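PDB 4WZZ: putative sugar ABC transporter, substrate-binding protein from Clostridium phytofermentans, which probably binds a sugar outside the cell and delivers it to an ABC transporter, and here holds L-rhamnose between its two lobes. Local coordinates for residues Y57-K62 / G85-Q90; C114-A119 / H138-D143; V268-L273 / Q288-Y293; P292-W297 / F357-S362. One frame throughout, in Å; residues are numbered along the deposited sequence.

Interaction 1 (Y57-K62 / G85-Q90); sequences YAIIVK and GKCVIQ. With RAM (alpha-L-rhamnopyranose), chain B.
The Tyr57 ring turns an edge to the neighbouring strand: Lys86 O lies in the plane of the ring, 3.7 Å from Tyr57 CD1, and Gly85 CA follows along the same rim. The ring reaches this position with CG anti to the carbonyl carbon (chi1 -60°), and its hydroxyl is hydrogen-bonded to Thr53. Lys86 O also accepts the backbone N-H of Tyr57, N to O 2.8 Å; one carbonyl meets both the N-H and the ring edge of Tyr57. From there a parallel ladder continues: Val88 N to Tyr57 O, Ile59 N to Val88 O, Gln90 N to Ile59 O, and finally a longer bond, Val61 N to Gln90 O at 3.2 Å. On the face that carries Tyr57 and Cys87, Ile59 and Ile89 stand side by side. With CG1 of Ile59 anti to the backbone N, its CG2 is the branch that touches Ile89 CG1, at 3.7 Å, and Cys87 SG, at 4.1 Å. On the other face the extended Gln90 runs alongside Ile60; its NE2 is bonded to Cys103 O. Past the strand end, the outstretched Lys62 delivers NZ to rhamnose O2 at 2.9 Å and more weakly to O3, and Asn192 OD1 also takes a bond from NZ. The pair belongs to the beta-alpha-beta unit 56-60, 67-82, 86-90, whose helix covers the Tyr57 and Ile59 face; helix 97-110, next in the chain, lies on the Ile60 face. Strand 86-90 is the sheet's outermost, and strand 114-117 flanks 56-60 on its other side.

Interaction 2 (C114-A119 / H138-D143); sequences CIAIAA and HVLSLD. With RAM (alpha-L-rhamnopyranose), chain B.
Strands 114-117 and 138-142 run parallel, 20° apart, with Cys114 to Ile117 paired in order with His138 to Ser141; the bond from Leu140 N to Ile115 O is short (2.8 Å) and almost straight (175°). Towards the strand ends the ladder gains a side-chain rung. Ile117 O accepts from both Ser141 OG, at 2.9 Å and close to the line of the carbonyl, and Leu142 N, which comes from well above the carbonyl plane. Ser141 OG, anti to its own main-chain nitrogen, reaches across to this oxygen and is also bonded to Thr146 N, so the hydroxyl ties the strand pair to the following loop. On the Cys114 and Ala116 face, Leu140 CD2 rests on Ala116 CB at 3.7 Å. Leu142 has its CG between N and the carbonyl carbon (chi1 78°), which brings CD2 over the main chain of Ile117, 3.7 Å from its C, and near Ala116 CB and Ala118 CB. This is a beta-alpha-beta unit, strand 114-117, helix 126-134, strand 138-142, in the core of the first lobe of a type I periplasmic binding protein fold; helix 299-315 packs over Leu140 and Leu142, and helix 97-110 over Ile115 and Ile117. As in such folds, the ligand sits off the carboxyl ends of the strands. There the carboxylate of Asp143 takes two hydroxyls of the rhamnose, O4 to OD1 at 2.8 Å and O3 to OD2 at 2.6 Å, while Tyr68 and Gln157 also bond to OD1 and should limit the rotation of the carboxylate.

Interaction 3 (V268-L273 / Q288-Y293); sequences VKLTGL and QHSCPY
Three polar bonds join Lys269, Leu270 and Thr271 to the loop 288-293. Lys269 NZ donates to His289 O at 2.9 Å; the lysine is bent at chi2 (-58°), so its CD lies 3.4 Å from Ser290 O before the chain straightens towards the amine. NZ also bonds Ser265 O, so one amine holds carbonyls from before the strand and from the loop. Leu270 N donates to Ser290 O at 2.8 Å, from above the carbonyl plane rather than in it. Thr271 OG1 donates to Tyr293 O, also at 2.8 Å. Weaker contacts fill in between: Lys269 CA faces Ser290 O, and Leu270 O, a buried oxygen with no clear hydrogen-bond partner, is approached by Cys291 CA at 3.3 Å and by Pro292 CD. Apolar packing is light, Leu270 CB near Cys291 CB; Leu270 CD2 also lies against Ser290 OG, and helix 249-261 packs on Leu270 and Ser290. Strand 269-272 is the outermost of the second lobe's parallel sheet, and the loop lies along this edge with irregular bonding. Leu273, just beyond the strand's carboxyl end, touches the rhamnose, the ligand position expected of a type I periplasmic binding protein.

Interaction 4 (P292-W297 / F357-S362); sequences PYMFLW and FKFEPS
Phe359 N donates to Met294 O at 2.8 Å, and Met294 N returns the bond to Phe359 O in the carbonyl plane. Leu296 and Phe357 repeat this reciprocal pairing, with the non-hydrogen-bonded pair Phe295 and Lys358 between them. The fully extended Lys358 runs past the Phe295 ring, CB 3.7 Å from CE2, and ends above one face of Tyr293. Its NZ stands 4.3 Å from the ring centroid, only 4° off the normal, a cation-pi contact, with CE, offset toward the rim near CD2, as a CH-pi partner on the same face. Tyr293 OH is hydrogen-bonded to Asp173. On the face that carries Phe359, the selenomethionine Met294 folds back at chi2 (87°), laying CE 3.8 Å from Phe359 CB and SE oblique to the ring, a Met-aromatic contact. The same ring presents its edge to Leu296, whose N is 3.7 Å from Phe359 CE2, and meets Trp367 edge-to-face. Leu296 CG in turn lies over the centre of the Trp297 ring, and Trp297 NE1 is bonded to Tyr68 OH. This short antiparallel ribbon in the second lobe leads at Trp297, a residue of the rhamnose pocket, towards helix 299-315, which packs on the first lobe; strand 357-359 follows strand 349-352 of that lobe. Such crossing connections make up the hinge of type I periplasmic binding proteins.

Overall arrangement
From the N terminus, interaction 1 closes the unit from strand 56-60 to 86-90, and interaction 2 then closes 114-117 to 138-142. The two follow in series and join in one sheet, since strands 56-60 and 114-117 are neighbours. The chain then builds the second lobe, where interaction 3 closes a short loop between 268-273 and 288-293. Interaction 4 starts on that loop's end, sharing Pro292 and Tyr293, and spans the excursion through the first lobe to 357-362; Gly272 O to Phe295 N links the pair. Interactions 1 and 2 lie across the chain's centre from 3 and 4, and all four carry pocket residues, bringing both lobes onto the rhamnose.

Interaction 1 (Y57-K62 / G85-Q90)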
# COMPACT_ATOMS: atom_id res chain seq x y z
N TYR A 57 18.22 3.99 11.16
CA TYR A 57 16.82 3.68 10.93
C TYR A 57 16.72 2.53 9.94
O TYR A 57 17.24 2.64 8.83
CB TYR A 57 16.12 4.88 10.32
CG TYR A 57 16.16 6.12 11.17
CD1 TYR A 57 17.30 6.90 11.24
CD2 TYR A 57 15.04 6.51 11.88
CE1 TYR A 57 17.34 8.04 12.00
CE2 TYR A 57 15.06 7.65 12.66
CZ TYR A 57 16.20 8.41 12.72
OH TYR A 57 16.20 9.54 13.51
N ALA A 58 16.07 1.45 10.35
CA ALA A 58 15.79 0.30 9.48
C ALA A 58 14.41 0.39 8.88
O ALA A 58 13.42 0.51 9.61
CB ALA A 58 15.88 -0.99 10.26
N ILE A 59 14.31 0.29 7.55
CA ILE A 59 13.01 0.14 6.94
C ILE A 59 12.93 -1.27 6.39
O ILE A 59 13.82 -1.73 5.69
CB ILE A 59 12.71 1.18 5.83
CG1 ILE A 59 11.30 0.93 5.26
CG2 ILE A 59 13.82 1.18 4.77
CD1 ILE A 59 10.76 2.05 4.40
N ILE A 60 11.85 -1.95 6.75
CA ILE A 60 11.60 -3.31 6.33
C ILE A 60 10.34 -3.28 5.49
O ILE A 60 9.25 -3.07 6.01
CB ILE A 60 11.40 -4.24 7.53
CG1 ILE A 60 12.67 -4.24 8.38
CG2 ILE A 60 11.13 -5.64 7.03
CD1 ILE A 60 12.52 -4.96 9.74
N VAL A 61 10.50 -3.39 4.18
CA VAL A 61 9.34 -3.34 3.31
C VAL A 61 8.66 -4.71 3.29
O VAL A 61 9.12 -5.63 3.94
CB VAL A 61 9.73 -2.88 1.88
CG1 VAL A 61 10.31 -1.49 1.92
CG2 VAL A 61 10.72 -3.83 1.26
N LYS A 62 7.56 -4.86 2.55
CA LYS A 62 6.87 -6.14 2.52
C LYS A 62 7.73 -7.23 1.88
O LYS A 62 7.80 -8.35 2.35
CB LYS A 62 5.59 -6.05 1.71
CG LYS A 62 4.38 -5.45 2.36
CD LYS A 62 3.14 -5.79 1.48
CE LYS A 62 1.87 -5.29 2.07
NZ LYS A 62 0.73 -5.57 1.16
N GLY A 85 21.04 10.86 9.31
CA GLY A 85 20.95 9.51 9.83
C GLY A 85 21.48 8.47 8.87
O GLY A 85 21.80 8.76 7.72
N LYS A 86 21.55 7.23 9.36
CA LYS A 86 21.91 6.08 8.55
C LYS A 86 20.64 5.30 8.29
O LYS A 86 19.82 5.15 9.19
CB LYS A 86 22.88 5.17 9.28
CG LYS A 86 23.31 3.98 8.41
CD LYS A 86 24.19 2.97 9.16
CE LYS A 86 24.48 1.75 8.27
NZ LYS A 86 25.11 0.61 9.01
N CYS A 87 20.46 4.83 7.06
CA CYS A 87 19.30 4.03 6.72
C CYS A 87 19.72 2.66 6.23
O CYS A 87 20.60 2.53 5.37
CB CYS A 87 18.42 4.72 5.67
SG CYS A 87 16.95 3.73 5.17
N VAL A 88 19.10 1.62 6.80
CA VAL A 88 19.32 0.26 6.35
C VAL A 88 18.01 -0.26 5.80
O VAL A 88 16.99 -0.28 6.50
CB VAL A 88 19.79 -0.66 7.50
CG1 VAL A 88 19.95 -2.08 7.02
CG2 VAL A 88 21.11 -0.16 8.09
N ILE A 89 18.02 -0.67 4.52
CA ILE A 89 16.81 -1.20 3.89
C ILE A 89 16.88 -2.72 3.87
O ILE A 89 17.93 -3.30 3.56
CB ILE A 89 16.68 -0.70 2.43
CG1 ILE A 89 16.59 0.83 2.39
CG2 ILE A 89 15.47 -1.32 1.76
CD1 ILE A 89 16.76 1.42 1.00
N GLN A 90 15.77 -3.37 4.19
CA GLN A 90 15.66 -4.81 4.03
C GLN A 90 14.41 -5.16 3.24
O GLN A 90 13.32 -4.59 3.45
CB GLN A 90 15.61 -5.51 5.36
CG GLN A 90 16.97 -5.70 5.99
CD GLN A 90 16.89 -6.45 7.28
OE1 GLN A 90 17.12 -7.65 7.33
NE2 GLN A 90 16.52 -5.74 8.34
C1 RAM B . 1.79 -3.50 -3.45
C2 RAM B . 2.01 -3.74 -1.96
C3 RAM B . 1.77 -2.48 -1.13
C4 RAM B . 0.45 -1.81 -1.52
C5 RAM B . 0.39 -1.60 -3.03
C6 RAM B . -0.95 -1.03 -3.47
O1 RAM B . 2.83 -2.72 -3.93
O2 RAM B . 1.13 -4.76 -1.60
O3 RAM B . 1.80 -2.87 0.24
O4 RAM B . 0.33 -0.56 -0.85
O5 RAM B . 0.58 -2.82 -3.71

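Interaction 2 (C114-A119 / H138-D143)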
# COMPACT_ATOMS: atom_id res chain seq x y z
N CYS A 114 15.60 2.72 15.26
CA CYS A 114 14.22 2.80 14.81
C CYS A 114 13.98 1.76 13.74
O CYS A 114 14.86 1.49 12.93
CB CYS A 114 13.95 4.20 14.28
SG CYS A 114 12.28 4.47 13.67
N ILE A 115 12.81 1.14 13.78
CA ILE A 115 12.35 0.24 12.73
C ILE A 115 11.04 0.78 12.16
O ILE A 115 10.11 1.09 12.91
CB ILE A 115 12.13 -1.19 13.28
CG1 ILE A 115 13.48 -1.81 13.64
CG2 ILE A 115 11.38 -2.09 12.28
CD1 ILE A 115 13.36 -3.15 14.30
N ALA A 116 10.98 0.90 10.84
CA ALA A 116 9.75 1.26 10.15
C ALA A 116 9.38 0.05 9.33
O ALA A 116 10.17 -0.41 8.52
CB ALA A 116 9.99 2.47 9.23
N ILE A 117 8.18 -0.49 9.54
CA ILE A 117 7.82 -1.74 8.91
C ILE A 117 6.46 -1.73 8.20
O ILE A 117 5.48 -1.19 8.72
CB ILE A 117 7.91 -2.88 9.91
CG1 ILE A 117 7.64 -4.22 9.21
CG2 ILE A 117 7.00 -2.64 11.11
CD1 ILE A 117 8.28 -5.41 9.92
N ALA A 118 6.44 -2.32 7.01
CA ALA A 118 5.23 -2.54 6.23
C ALA A 118 4.85 -4.00 6.41
O ALA A 118 5.49 -4.90 5.84
CB ALA A 118 5.47 -2.23 4.77
N ALA A 119 3.84 -4.24 7.24
CA ALA A 119 3.57 -5.57 7.76
C ALA A 119 2.99 -6.55 6.78
O ALA A 119 2.05 -6.23 6.05
CB ALA A 119 2.62 -5.47 8.98
N HIS A 138 12.49 2.31 18.67
CA HIS A 138 11.23 2.90 18.25
C HIS A 138 10.68 2.10 17.09
O HIS A 138 11.36 1.91 16.09
CB HIS A 138 11.44 4.34 17.79
CG HIS A 138 11.90 5.25 18.89
ND1 HIS A 138 11.03 5.95 19.69
CD2 HIS A 138 13.14 5.59 19.30
CE1 HIS A 138 11.71 6.66 20.57
NE2 HIS A 138 13.00 6.46 20.35
N VAL A 139 9.43 1.64 17.20
CA VAL A 139 8.80 0.95 16.08
C VAL A 139 7.69 1.80 15.46
O VAL A 139 6.78 2.24 16.16
CB VAL A 139 8.24 -0.42 16.48
CG1 VAL A 139 7.57 -1.08 15.27
CG2 VAL A 139 9.33 -1.30 17.04
N LEU A 140 7.79 2.01 14.16
CA LEU A 140 6.80 2.73 13.37
C LEU A 140 6.36 1.78 12.26
O LEU A 140 7.11 0.90 11.85
CB LEU A 140 7.46 3.98 12.77
CG LEU A 140 6.71 4.83 11.76
CD1 LEU A 140 7.08 6.28 11.92
CD2 LEU A 140 7.00 4.35 10.34
N SER A 141 5.13 1.93 11.78
CA SER A 141 4.67 1.10 10.69
C SER A 141 4.24 2.02 9.55
O SER A 141 3.83 3.15 9.81
CB SER A 141 3.52 0.22 11.20
OG SER A 141 3.00 -0.63 10.21
N LEU A 142 4.38 1.55 8.31
CA LEU A 142 3.92 2.28 7.13
C LEU A 142 3.37 1.30 6.11
O LEU A 142 3.72 0.12 6.12
CB LEU A 142 5.03 3.12 6.48
CG LEU A 142 6.07 2.42 5.60
CD1 LEU A 142 6.95 3.42 4.86
CD2 LEU A 142 6.94 1.48 6.43
N ASP A 143 2.51 1.81 5.23
CA ASP A 143 2.01 1.08 4.04
C ASP A 143 1.01 -0.01 4.43
O ASP A 143 -0.11 -0.05 3.91
CB ASP A 143 3.17 0.49 3.24
CG ASP A 143 2.73 -0.23 1.98
OD1 ASP A 143 1.90 0.32 1.23
OD2 ASP A 143 3.25 -1.34 1.76
C1 RAM B . 1.79 -3.50 -3.45
C2 RAM B . 2.01 -3.74 -1.96
C3 RAM B . 1.77 -2.48 -1.13
C4 RAM B . 0.45 -1.81 -1.52
C5 RAM B . 0.39 -1.60 -3.03
C6 RAM B . -0.95 -1.03 -3.47
O1 RAM B . 2.83 -2.72 -3.93
O2 RAM B . 1.13 -4.76 -1.60
O3 RAM B . 1.80 -2.87 0.24
O4 RAM B . 0.33 -0.56 -0.85
O5 RAM B . 0.58 -2.82 -3.71

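Interaction 3 (V268-L273 / Q288-Y293)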
# COMPACT_ATOMS: atom_id res chain seq x y z
N VAL A 268 -13.23 -7.57 -20.49
CA VAL A 268 -13.02 -7.58 -19.06
C VAL A 268 -12.16 -6.39 -18.74
O VAL A 268 -11.06 -6.24 -19.28
CB VAL A 268 -12.27 -8.86 -18.59
CG1 VAL A 268 -12.04 -8.82 -17.08
CG2 VAL A 268 -13.04 -10.11 -19.00
N LYS A 269 -12.68 -5.52 -17.88
CA LYS A 269 -11.98 -4.33 -17.51
C LYS A 269 -11.29 -4.52 -16.16
O LYS A 269 -11.57 -5.46 -15.39
CB LYS A 269 -12.92 -3.14 -17.48
CG LYS A 269 -13.56 -2.78 -18.84
CD LYS A 269 -12.47 -2.48 -19.88
CE LYS A 269 -13.02 -1.91 -21.14
NZ LYS A 269 -11.91 -1.58 -22.07
N LEU A 270 -10.35 -3.63 -15.92
CA LEU A 270 -9.42 -3.76 -14.81
C LEU A 270 -9.30 -2.42 -14.09
O LEU A 270 -9.17 -1.39 -14.73
CB LEU A 270 -8.05 -4.16 -15.34
CG LEU A 270 -6.91 -4.35 -14.34
CD1 LEU A 270 -7.23 -5.46 -13.36
CD2 LEU A 270 -5.62 -4.63 -15.09
N THR A 271 -9.36 -2.44 -12.77
CA THR A 271 -8.98 -1.29 -11.97
C THR A 271 -8.28 -1.78 -10.70
O THR A 271 -8.04 -2.98 -10.53
CB THR A 271 -10.17 -0.35 -11.68
OG1 THR A 271 -9.69 0.89 -11.15
CG2 THR A 271 -11.15 -0.97 -10.71
N GLY A 272 -7.91 -0.85 -9.85
CA GLY A 272 -7.15 -1.18 -8.66
C GLY A 272 -6.16 -0.12 -8.27
O GLY A 272 -6.38 1.07 -8.48
N LEU A 273 -5.06 -0.59 -7.68
CA LEU A 273 -4.01 0.26 -7.11
C LEU A 273 -2.71 -0.07 -7.83
O LEU A 273 -2.14 -1.12 -7.60
CB LEU A 273 -3.90 0.01 -5.60
CG LEU A 273 -5.21 0.27 -4.84
CD1 LEU A 273 -5.05 -0.08 -3.36
CD2 LEU A 273 -5.73 1.72 -5.04
N GLN A 288 -9.16 -1.40 -26.62
CA GLN A 288 -7.84 -1.99 -26.69
C GLN A 288 -7.07 -1.89 -25.37
O GLN A 288 -5.94 -2.38 -25.28
CB GLN A 288 -7.02 -1.35 -27.82
CG GLN A 288 -7.53 -1.71 -29.23
CD GLN A 288 -8.76 -0.93 -29.60
OE1 GLN A 288 -8.82 0.29 -29.40
NE2 GLN A 288 -9.76 -1.63 -30.13
N HIS A 289 -7.66 -1.28 -24.34
CA HIS A 289 -6.98 -1.11 -23.07
C HIS A 289 -7.91 -1.61 -21.98
O HIS A 289 -9.07 -1.25 -21.96
CB HIS A 289 -6.68 0.35 -22.83
CG HIS A 289 -5.71 0.90 -23.81
ND1 HIS A 289 -6.09 1.33 -25.06
CD2 HIS A 289 -4.37 1.01 -23.76
CE1 HIS A 289 -5.02 1.72 -25.73
NE2 HIS A 289 -3.97 1.54 -24.96
N SER A 290 -7.39 -2.43 -21.08
CA SER A 290 -8.25 -3.02 -20.05
C SER A 290 -8.55 -2.07 -18.90
O SER A 290 -9.54 -2.27 -18.22
CB SER A 290 -7.63 -4.29 -19.46
OG SER A 290 -6.45 -3.96 -18.77
N CYS A 291 -7.72 -1.06 -18.68
CA CYS A 291 -7.87 -0.22 -17.50
C CYS A 291 -8.23 1.22 -17.83
O CYS A 291 -7.41 1.99 -18.29
CB CYS A 291 -6.55 -0.25 -16.72
SG CYS A 291 -6.54 0.74 -15.20
N PRO A 292 -9.49 1.60 -17.58
CA PRO A 292 -9.91 2.96 -17.88
C PRO A 292 -9.31 3.97 -16.92
O PRO A 292 -9.09 5.11 -17.31
CB PRO A 292 -11.43 2.91 -17.71
CG PRO A 292 -11.77 1.47 -17.63
CD PRO A 292 -10.60 0.76 -17.11
N TYR A 293 -9.04 3.52 -15.70
CA TYR A 293 -8.40 4.34 -14.68
C TYR A 293 -8.17 3.51 -13.44
O TYR A 293 -8.75 2.42 -13.26
CB TYR A 293 -9.18 5.61 -14.34
CG TYR A 293 -10.63 5.41 -13.89
CD1 TYR A 293 -11.66 5.40 -14.81
CD2 TYR A 293 -10.95 5.30 -12.54
CE1 TYR A 293 -12.98 5.26 -14.41
CE2 TYR A 293 -12.29 5.18 -12.12
CZ TYR A 293 -13.29 5.15 -13.07
OH TYR A 293 -14.62 5.00 -12.70

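Interaction 4 (P292-W297 / F357-S362)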
# COMPACT_ATOMS: atom_id res chain seq x y z
N PRO A 292 -9.49 1.60 -17.58
CA PRO A 292 -9.91 2.96 -17.88
C PRO A 292 -9.31 3.97 -16.92
O PRO A 292 -9.09 5.11 -17.31
CB PRO A 292 -11.43 2.91 -17.71
CG PRO A 292 -11.77 1.47 -17.63
CD PRO A 292 -10.60 0.76 -17.11
N TYR A 293 -9.04 3.52 -15.70
CA TYR A 293 -8.40 4.34 -14.68
C TYR A 293 -8.17 3.51 -13.44
O TYR A 293 -8.75 2.42 -13.26
CB TYR A 293 -9.18 5.61 -14.34
CG TYR A 293 -10.63 5.41 -13.89
CD1 TYR A 293 -11.66 5.40 -14.81
CD2 TYR A 293 -10.95 5.30 -12.54
CE1 TYR A 293 -12.98 5.26 -14.41
CE2 TYR A 293 -12.29 5.18 -12.12
CZ TYR A 293 -13.29 5.15 -13.07
OH TYR A 293 -14.62 5.00 -12.70
N MSE A 294 -7.25 4.00 -12.62
CA MSE A 294 -6.91 3.32 -11.36
C MSE A 294 -6.43 4.39 -10.38
O MSE A 294 -6.50 5.59 -10.68
CB MSE A 294 -5.87 2.24 -11.61
CG MSE A 294 -4.63 2.71 -12.31
SE MSE A 294 -3.34 3.36 -11.01
CE MSE A 294 -1.79 3.64 -12.26
N PHE A 295 -6.00 3.97 -9.20
CA PHE A 295 -5.62 4.92 -8.15
C PHE A 295 -4.32 4.54 -7.49
O PHE A 295 -3.95 3.37 -7.41
CB PHE A 295 -6.71 4.96 -7.06
CG PHE A 295 -8.07 5.26 -7.59
CD1 PHE A 295 -8.85 4.26 -8.13
CD2 PHE A 295 -8.57 6.55 -7.56
CE1 PHE A 295 -10.09 4.53 -8.65
CE2 PHE A 295 -9.84 6.81 -8.08
CZ PHE A 295 -10.57 5.81 -8.62
N LEU A 296 -3.63 5.54 -6.97
CA LEU A 296 -2.56 5.26 -6.03
C LEU A 296 -2.31 6.53 -5.22
O LEU A 296 -3.27 7.21 -4.83
CB LEU A 296 -1.30 4.73 -6.75
CG LEU A 296 -0.38 3.86 -5.87
CD1 LEU A 296 -0.98 2.48 -5.66
CD2 LEU A 296 1.04 3.77 -6.45
N TRP A 297 -1.04 6.83 -4.98
CA TRP A 297 -0.54 7.86 -4.08
C TRP A 297 0.95 7.82 -4.34
O TRP A 297 1.42 6.93 -5.03
CB TRP A 297 -0.86 7.55 -2.59
CG TRP A 297 -0.37 6.20 -2.24
CD1 TRP A 297 0.90 5.84 -1.92
CD2 TRP A 297 -1.15 5.01 -2.25
NE1 TRP A 297 0.96 4.48 -1.72
CE2 TRP A 297 -0.29 3.95 -1.93
CE3 TRP A 297 -2.50 4.75 -2.49
CZ2 TRP A 297 -0.74 2.62 -1.84
CZ3 TRP A 297 -2.94 3.45 -2.39
CH2 TRP A 297 -2.06 2.40 -2.08
N PHE A 357 -5.13 9.32 -5.31
CA PHE A 357 -5.03 10.05 -6.58
C PHE A 357 -5.45 9.17 -7.73
O PHE A 357 -4.98 8.03 -7.88
CB PHE A 357 -3.58 10.53 -6.77
CG PHE A 357 -3.40 11.58 -7.83
CD1 PHE A 357 -3.55 12.93 -7.52
CD2 PHE A 357 -3.02 11.23 -9.11
CE1 PHE A 357 -3.36 13.91 -8.51
CE2 PHE A 357 -2.83 12.20 -10.10
CZ PHE A 357 -2.99 13.53 -9.78
N LYS A 358 -6.32 9.71 -8.58
CA LYS A 358 -6.82 8.97 -9.74
C LYS A 358 -5.90 9.17 -10.97
O LYS A 358 -5.64 10.33 -11.38
CB LYS A 358 -8.23 9.47 -10.06
CG LYS A 358 -8.87 8.85 -11.26
CD LYS A 358 -10.28 9.41 -11.42
CE LYS A 358 -10.96 8.90 -12.69
NZ LYS A 358 -12.31 9.55 -12.91
N PHE A 359 -5.43 8.06 -11.52
CA PHE A 359 -4.64 8.03 -12.73
C PHE A 359 -5.53 7.57 -13.88
O PHE A 359 -6.17 6.52 -13.80
CB PHE A 359 -3.40 7.11 -12.57
CG PHE A 359 -2.46 7.61 -11.50
CD1 PHE A 359 -1.62 8.68 -11.76
CD2 PHE A 359 -2.44 7.04 -10.25
CE1 PHE A 359 -0.78 9.16 -10.80
CE2 PHE A 359 -1.60 7.51 -9.28
CZ PHE A 359 -0.77 8.58 -9.54
N GLU A 360 -5.58 8.37 -14.92
CA GLU A 360 -6.51 8.13 -16.01
C GLU A 360 -5.85 8.62 -17.29
O GLU A 360 -4.77 9.21 -17.26
CB GLU A 360 -7.82 8.88 -15.73
CG GLU A 360 -7.63 10.36 -15.45
CD GLU A 360 -8.95 11.09 -15.27
OE1 GLU A 360 -9.83 10.96 -16.14
OE2 GLU A 360 -9.09 11.80 -14.25
N PRO A 361 -6.48 8.39 -18.45
CA PRO A 361 -5.84 8.80 -19.70
C PRO A 361 -5.39 10.27 -19.73
O PRO A 361 -4.38 10.62 -20.35
CB PRO A 361 -6.95 8.56 -20.74
CG PRO A 361 -7.71 7.37 -20.16
CD PRO A 361 -7.68 7.56 -18.66
N SER A 362 -6.14 11.14 -19.08
CA SER A 362 -5.81 12.56 -19.14
C SER A 362 -4.56 12.96 -18.35
O SER A 362 -4.07 14.06 -18.51
CB SER A 362 -7.01 13.40 -18.70
OG SER A 362 -7.32 13.19 -17.33